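Local coordinates for protein probable 2-hydroxyhepta-2,4-diene-1,7-dioate isomerase (Thermus thermophilus, PDB 2DFU) that is a probable 2-hydroxyhepta-2,4-diene-1,7-dioate isomerase of the fumarylacetoacetate hydrolase family, probably metal-dependent, at residues A[41-52]-A[78-89]. Numbering follows the deposited sequence.
Sequences LLPPATPTKIVC and LFLKGPNALARP
An antiparallel strand pair in the buried core of the fumarylacetoacetate hydrolase fold joins Ile50–Cys52 to Phe79–Lys81, with strand 224-226 lying parallel along the other edge of 50-52. The hydrogen-bonded pair Cys52 and Phe79 is tied twice, Cys52 N to Phe79 O at 2.7 Å and Phe79 N to Cys52 O at 2.9 Å. Phe79 CG sits between its backbone N and carbonyl carbon (chi1 62°), which folds the ring back over Cys52, whose CB lies 3.4 Å from the ring centroid in a CH-pi contact. The short cysteine lets CB come down on the ring face while its polarisable SG, obliquely over the ring at 33° off the normal, makes a sulfur-aromatic contact and touches Lys81 CD. Were Phe79 an alanine, Cys52 CB would probably lose the ring face it packs on, SG its aromatic neighbour, and Trp158 its edge-to-face partner. Lys81 lends its aliphatic chain to this face, while NZ bonds to Lys162 O and forms a salt bridge with Asp145. On the other face, branched Val51 sets CG2 alongside Leu80 CD2. Beyond the strands the packing is apolar: Leu86 CD1 meets Pro47 CG tip to tip. At the far end, one water donates to both Leu41 O (2.7 Å) and Pro89 O (2.9 Å).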
# COMPACT_ATOMS: atom_id res chain seq x y z
N LEU A 41 14.05 -8.31 -16.74
CA LEU A 41 12.62 -8.39 -16.52
C LEU A 41 12.22 -7.80 -15.17
O LEU A 41 12.86 -8.07 -14.16
CB LEU A 41 12.15 -9.84 -16.55
CG LEU A 41 11.35 -10.33 -17.75
CD1 LEU A 41 10.63 -11.61 -17.33
CD2 LEU A 41 10.34 -9.29 -18.18
N LEU A 42 11.17 -6.99 -15.18
CA LEU A 42 10.66 -6.37 -13.97
C LEU A 42 9.22 -6.83 -13.71
O LEU A 42 8.59 -7.43 -14.58
CB LEU A 42 10.65 -4.84 -14.13
CG LEU A 42 11.97 -4.13 -14.42
CD1 LEU A 42 11.71 -2.64 -14.70
CD2 LEU A 42 12.92 -4.30 -13.22
N PRO A 43 8.70 -6.58 -12.51
CA PRO A 43 7.32 -6.99 -12.25
C PRO A 43 6.48 -6.19 -13.27
O PRO A 43 6.72 -4.99 -13.47
CB PRO A 43 7.09 -6.54 -10.82
CG PRO A 43 8.45 -6.71 -10.20
CD PRO A 43 9.36 -6.13 -11.26
N PRO A 44 5.50 -6.83 -13.92
CA PRO A 44 4.64 -6.18 -14.92
C PRO A 44 3.58 -5.20 -14.43
O PRO A 44 2.46 -5.19 -14.94
CB PRO A 44 4.03 -7.37 -15.65
CG PRO A 44 3.82 -8.34 -14.52
CD PRO A 44 5.13 -8.24 -13.74
N ALA A 45 3.94 -4.38 -13.45
CA ALA A 45 3.02 -3.39 -12.92
C ALA A 45 3.75 -2.42 -12.00
O ALA A 45 4.85 -2.71 -11.54
CB ALA A 45 1.89 -4.08 -12.14
N THR A 46 3.13 -1.27 -11.75
CA THR A 46 3.66 -0.23 -10.85
C THR A 46 2.45 0.15 -9.99
O THR A 46 1.91 1.25 -10.11
CB THR A 46 4.14 1.02 -11.63
OG1 THR A 46 3.13 1.40 -12.57
CG2 THR A 46 5.43 0.72 -12.38
N PRO A 47 2.01 -0.76 -9.11
CA PRO A 47 0.86 -0.60 -8.21
C PRO A 47 0.94 0.45 -7.12
O PRO A 47 1.98 0.64 -6.50
CB PRO A 47 0.68 -2.00 -7.63
CG PRO A 47 2.10 -2.47 -7.51
CD PRO A 47 2.70 -2.04 -8.84
N THR A 48 -0.18 1.12 -6.87
CA THR A 48 -0.24 2.10 -5.80
C THR A 48 -0.45 1.26 -4.54
O THR A 48 -0.17 1.70 -3.43
CB THR A 48 -1.43 3.07 -5.95
OG1 THR A 48 -2.67 2.34 -5.86
CG2 THR A 48 -1.36 3.79 -7.29
N LYS A 49 -0.96 0.05 -4.74
CA LYS A 49 -1.20 -0.88 -3.64
C LYS A 49 -1.47 -2.29 -4.16
O LYS A 49 -1.80 -2.47 -5.33
CB LYS A 49 -2.39 -0.40 -2.79
CG LYS A 49 -3.69 -0.28 -3.56
CD LYS A 49 -4.80 0.26 -2.66
CE LYS A 49 -6.12 0.40 -3.41
NZ LYS A 49 -6.00 1.40 -4.49
N ILE A 50 -1.32 -3.28 -3.29
CA ILE A 50 -1.53 -4.68 -3.67
C ILE A 50 -2.54 -5.31 -2.72
O ILE A 50 -2.27 -5.45 -1.52
CB ILE A 50 -0.20 -5.44 -3.62
CG1 ILE A 50 0.77 -4.82 -4.63
CG2 ILE A 50 -0.41 -6.93 -3.92
CD1 ILE A 50 2.22 -4.98 -4.27
N VAL A 51 -3.71 -5.66 -3.25
CA VAL A 51 -4.77 -6.26 -2.45
C VAL A 51 -4.78 -7.78 -2.63
O VAL A 51 -4.78 -8.27 -3.76
CB VAL A 51 -6.15 -5.68 -2.85
CG1 VAL A 51 -7.22 -6.15 -1.90
CG2 VAL A 51 -6.09 -4.16 -2.87
N CYS A 52 -4.78 -8.51 -1.52
CA CYS A 52 -4.74 -9.97 -1.62
C CYS A 52 -5.90 -10.68 -0.96
O CYS A 52 -6.41 -10.25 0.07
CB CYS A 52 -3.43 -10.47 -1.02
SG CYS A 52 -2.03 -9.41 -1.39
N LEU A 78 -9.51 -10.22 2.97
CA LEU A 78 -8.47 -9.45 2.29
C LEU A 78 -7.33 -8.97 3.17
O LEU A 78 -7.47 -8.83 4.39
CB LEU A 78 -9.10 -8.21 1.64
CG LEU A 78 -10.29 -8.38 0.70
CD1 LEU A 78 -10.89 -7.00 0.42
CD2 LEU A 78 -9.86 -9.04 -0.60
N PHE A 79 -6.18 -8.73 2.55
CA PHE A 79 -5.02 -8.19 3.24
C PHE A 79 -4.17 -7.44 2.23
O PHE A 79 -4.25 -7.69 1.02
CB PHE A 79 -4.21 -9.28 3.97
CG PHE A 79 -3.61 -10.32 3.07
CD1 PHE A 79 -4.33 -11.46 2.74
CD2 PHE A 79 -2.31 -10.19 2.60
CE1 PHE A 79 -3.75 -12.47 1.96
CE2 PHE A 79 -1.72 -11.19 1.82
CZ PHE A 79 -2.44 -12.33 1.50
N LEU A 80 -3.36 -6.51 2.72
CA LEU A 80 -2.52 -5.69 1.85
C LEU A 80 -1.04 -6.03 1.89
O LEU A 80 -0.53 -6.60 2.86
CB LEU A 80 -2.67 -4.21 2.21
CG LEU A 80 -4.08 -3.62 2.20
CD1 LEU A 80 -4.06 -2.27 2.92
CD2 LEU A 80 -4.58 -3.46 0.76
N LYS A 81 -0.35 -5.65 0.82
CA LYS A 81 1.09 -5.82 0.70
C LYS A 81 1.56 -4.48 0.15
O LYS A 81 0.88 -3.88 -0.68
CB LYS A 81 1.45 -6.95 -0.27
CG LYS A 81 1.29 -8.35 0.32
CD LYS A 81 1.34 -9.42 -0.77
CE LYS A 81 2.65 -10.19 -0.82
NZ LYS A 81 2.77 -11.25 0.22
N GLY A 82 2.69 -3.99 0.63
CA GLY A 82 3.18 -2.73 0.12
C GLY A 82 4.01 -3.01 -1.12
O GLY A 82 4.42 -4.15 -1.33
N PRO A 83 4.26 -2.01 -1.98
CA PRO A 83 5.06 -2.20 -3.19
C PRO A 83 6.47 -2.72 -2.88
O PRO A 83 7.12 -3.30 -3.74
CB PRO A 83 5.07 -0.81 -3.81
CG PRO A 83 3.72 -0.27 -3.42
CD PRO A 83 3.63 -0.67 -1.97
N ASN A 84 6.94 -2.50 -1.65
CA ASN A 84 8.27 -2.96 -1.26
C ASN A 84 8.38 -4.49 -1.34
O ASN A 84 9.49 -5.03 -1.42
CB ASN A 84 8.58 -2.52 0.17
CG ASN A 84 7.62 -3.13 1.19
OD1 ASN A 84 6.44 -2.79 1.22
ND2 ASN A 84 8.13 -4.04 2.01
N ALA A 85 7.25 -5.18 -1.31
CA ALA A 85 7.26 -6.64 -1.38
C ALA A 85 7.56 -7.17 -2.78
O ALA A 85 7.91 -8.34 -2.94
CB ALA A 85 5.90 -7.20 -0.90
N LEU A 86 7.43 -6.32 -3.79
CA LEU A 86 7.68 -6.74 -5.16
C LEU A 86 9.12 -7.18 -5.39
O LEU A 86 10.08 -6.53 -4.95
CB LEU A 86 7.31 -5.62 -6.13
CG LEU A 86 5.82 -5.29 -6.17
CD1 LEU A 86 5.58 -4.04 -6.98
CD2 LEU A 86 5.06 -6.47 -6.76
N ALA A 87 9.27 -8.29 -6.10
CA ALA A 87 10.59 -8.83 -6.41
C ALA A 87 10.62 -9.23 -7.88
O ALA A 87 9.66 -9.82 -8.38
CB ALA A 87 10.88 -10.02 -5.52
N ARG A 88 11.71 -8.92 -8.57
CA ARG A 88 11.86 -9.23 -9.99
C ARG A 88 11.71 -10.71 -10.30
O ARG A 88 12.21 -11.57 -9.58
CB ARG A 88 13.22 -8.76 -10.52
CG ARG A 88 13.43 -7.25 -10.50
CD ARG A 88 14.74 -6.89 -11.18
NE ARG A 88 15.88 -7.44 -10.45
CZ ARG A 88 16.41 -6.87 -9.38
NH1 ARG A 88 15.92 -5.72 -8.92
NH2 ARG A 88 17.43 -7.45 -8.75
N PRO A 89 11.01 -11.02 -11.40
CA PRO A 89 10.80 -12.40 -11.84
C PRO A 89 12.02 -12.87 -12.62
O PRO A 89 12.67 -12.07 -13.30
CB PRO A 89 9.58 -12.28 -12.74
CG PRO A 89 9.81 -10.95 -13.40
CD PRO A 89 10.26 -10.08 -12.25
O HOH W 1 14.73 -10.04 -13.82